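Local coordinates for protein minor fimbrium subunit Mfa5 (PDB 6TO1) that serves as an accessory subunit of the minor fimbriae, surface pili that mediate biofilm formation and adhesion to host cells and other oral bacteria, at residues A[361-366]-A[386-391]. Sequence-based numbering, arbitrary orientation.
Sequences IGYDLG and FTATPA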
loop_
_atom_site.group_PDB
_atom_site.type_symbol
_atom_site.label_atom_id
_atom_site.label_comp_id
_atom_site.label_asym_id
_atom_site.label_seq_id
_atom_site.Cartn_x
_atom_site.Cartn_y
_atom_site.Cartn_z
ATOM N N ILE A 361 0.513 -22.606 -23.797
ATOM C CA ILE A 361 0.597 -21.878 -25.055
ATOM C C ILE A 361 0.807 -22.916 -26.136
ATOM O O ILE A 361 1.774 -23.675 -26.081
ATOM C CB ILE A 361 1.744 -20.852 -25.042
ATOM C CG1 ILE A 361 1.582 -19.910 -23.855
ATOM C CG2 ILE A 361 1.789 -20.111 -26.347
ATOM C CD1 ILE A 361 2.766 -18.974 -23.685
ATOM N N GLY A 362 -0.083 -22.950 -27.126
ATOM C CA GLY A 362 -0.063 -23.995 -28.127
ATOM C C GLY A 362 0.584 -23.504 -29.408
ATOM O O GLY A 362 0.085 -22.582 -30.051
ATOM N N TYR A 363 1.696 -24.132 -29.777
ATOM C CA TYR A 363 2.478 -23.693 -30.931
ATOM C C TYR A 363 2.142 -24.417 -32.237
ATOM O O TYR A 363 2.740 -24.103 -33.272
ATOM C CB TYR A 363 3.975 -23.827 -30.599
ATOM C CG TYR A 363 4.430 -22.719 -29.675
ATOM C CD1 TYR A 363 5.122 -21.617 -30.157
ATOM C CD2 TYR A 363 4.108 -22.745 -28.317
ATOM C CE1 TYR A 363 5.515 -20.609 -29.321
ATOM C CE2 TYR A 363 4.474 -21.727 -27.485
ATOM C CZ TYR A 363 5.188 -20.667 -27.979
ATOM O OH TYR A 363 5.541 -19.653 -27.135
ATOM N N ASP A 364 1.199 -25.356 -32.229
ATOM C CA ASP A 364 0.642 -25.924 -33.461
ATOM C C ASP A 364 -0.502 -25.005 -33.887
ATOM O O ASP A 364 -1.553 -24.973 -33.236
ATOM C CB ASP A 364 0.152 -27.351 -33.223
ATOM C CG ASP A 364 -0.367 -28.026 -34.489
ATOM O OD1 ASP A 364 -0.679 -27.325 -35.465
ATOM O OD2 ASP A 364 -0.448 -29.269 -34.490
ATOM N N LEU A 365 -0.289 -24.220 -34.944
ATOM C CA LEU A 365 -1.282 -23.237 -35.366
ATOM C C LEU A 365 -2.281 -23.783 -36.392
ATOM O O LEU A 365 -3.061 -23.004 -36.956
ATOM C CB LEU A 365 -0.601 -21.992 -35.945
ATOM C CG LEU A 365 0.452 -21.325 -35.047
ATOM C CD1 LEU A 365 0.978 -20.030 -35.686
ATOM C CD2 LEU A 365 -0.103 -21.001 -33.696
ATOM N N GLY A 366 -2.297 -25.077 -36.624
ATOM C CA GLY A 366 -3.191 -25.696 -37.588
ATOM C C GLY A 366 -4.491 -26.242 -37.023
ATOM O O GLY A 366 -5.183 -27.001 -37.711
ATOM N N PHE A 386 -3.702 -20.245 -24.701
ATOM C CA PHE A 386 -3.883 -19.541 -25.964
ATOM C C PHE A 386 -2.954 -20.110 -27.025
ATOM O O PHE A 386 -1.927 -20.717 -26.720
ATOM C CB PHE A 386 -3.706 -18.015 -25.794
ATOM C CG PHE A 386 -2.352 -17.570 -25.295
ATOM C CD1 PHE A 386 -1.310 -17.374 -26.186
ATOM C CD2 PHE A 386 -2.140 -17.293 -23.952
ATOM C CE1 PHE A 386 -0.072 -16.940 -25.747
ATOM C CE2 PHE A 386 -0.892 -16.865 -23.502
ATOM C CZ PHE A 386 0.125 -16.672 -24.410
ATOM N N THR A 387 -3.366 -19.963 -28.278
ATOM C CA THR A 387 -2.527 -20.374 -29.390
ATOM C C THR A 387 -1.460 -19.314 -29.627
ATOM O O THR A 387 -1.675 -18.128 -29.386
ATOM C CB THR A 387 -3.344 -20.571 -30.667
ATOM O OG1 THR A 387 -4.048 -19.358 -30.945
ATOM C CG2 THR A 387 -4.345 -21.707 -30.495
ATOM N N ALA A 388 -0.309 -19.754 -30.125
ATOM C CA ALA A 388 0.844 -18.878 -30.281
ATOM C C ALA A 388 0.756 -18.063 -31.575
ATOM O O ALA A 388 1.645 -18.094 -32.426
ATOM C CB ALA A 388 2.116 -19.708 -30.245
ATOM N N THR A 389 -0.338 -17.316 -31.703
ATOM C CA THR A 389 -0.427 -16.365 -32.803
ATOM C C THR A 389 0.403 -15.130 -32.478
ATOM O O THR A 389 0.577 -14.786 -31.305
ATOM C CB THR A 389 -1.865 -15.927 -33.056
ATOM O OG1 THR A 389 -2.309 -15.109 -31.966
ATOM C CG2 THR A 389 -2.780 -17.117 -33.212
ATOM N N PRO A 390 0.908 -14.430 -33.495
ATOM C CA PRO A 390 1.667 -13.198 -33.204
ATOM C C PRO A 390 0.955 -12.286 -32.233
ATOM O O PRO A 390 1.578 -11.801 -31.282
ATOM C CB PRO A 390 1.842 -12.563 -34.588
ATOM C CG PRO A 390 1.922 -13.772 -35.513
ATOM C CD PRO A 390 0.930 -14.781 -34.933
ATOM N N ALA A 391 -0.360 -12.093 -32.402
ATOM C CA ALA A 391 -1.084 -11.165 -31.548
ATOM C C ALA A 391 -1.214 -11.690 -30.119
ATOM O O ALA A 391 -1.137 -10.913 -29.159
ATOM C CB ALA A 391 -2.463 -10.875 -32.136
#
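Ala388 presses its methyl onto the Tyr363 ring, CB lying 3.5 Å above the ring plane over its centre. This CH-pi contact forms where strands 357-362 and 385-387, parallel neighbours joined through helix 369-378 in a beta-alpha-beta unit, run out at their C-terminal ends. A methyl suits the spot, being small enough to approach the ring face closely, with Ala388 CB also 3.9 Å from Ile361 CG2. Tyr363 OH is hydrogen-bonded to Ser152 OG in helix 143-160, so a buried polar tip is satisfied.

Beside this, Ile361 and Phe386 lie side by side and point the same way. Anti to the carbonyl carbon (chi1 -55°), Ile361 CG1 lies over the Phe386 ring face, 4.0 Å from its centroid, and Ile361 CD1 is 3.6 Å from Phe386 CZ. In ordinary parallel-strand bonding, Gly362 N donates to Phe386 O (2.9 Å, 162° at the hydrogen) and Gly362 O accepts from Ala388 N (2.9 Å); glycine places no side chain on the Thr387 face.

The outer side is looser. Exposed Leu365 CD2 is 3.6 Å from Ala388 O, whereas Ala388 CB is farther, at 4.3 Å. Strand 385-387 closes one edge of the von Willebrand factor A-type sheet; the chemistry implies that Gly362's two bonds, with a Phe386-Thr360 backbone bond, fix the parallel register, while apolar contacts of Ile361, Phe386, Ala388 and Tyr363 pack the inner side.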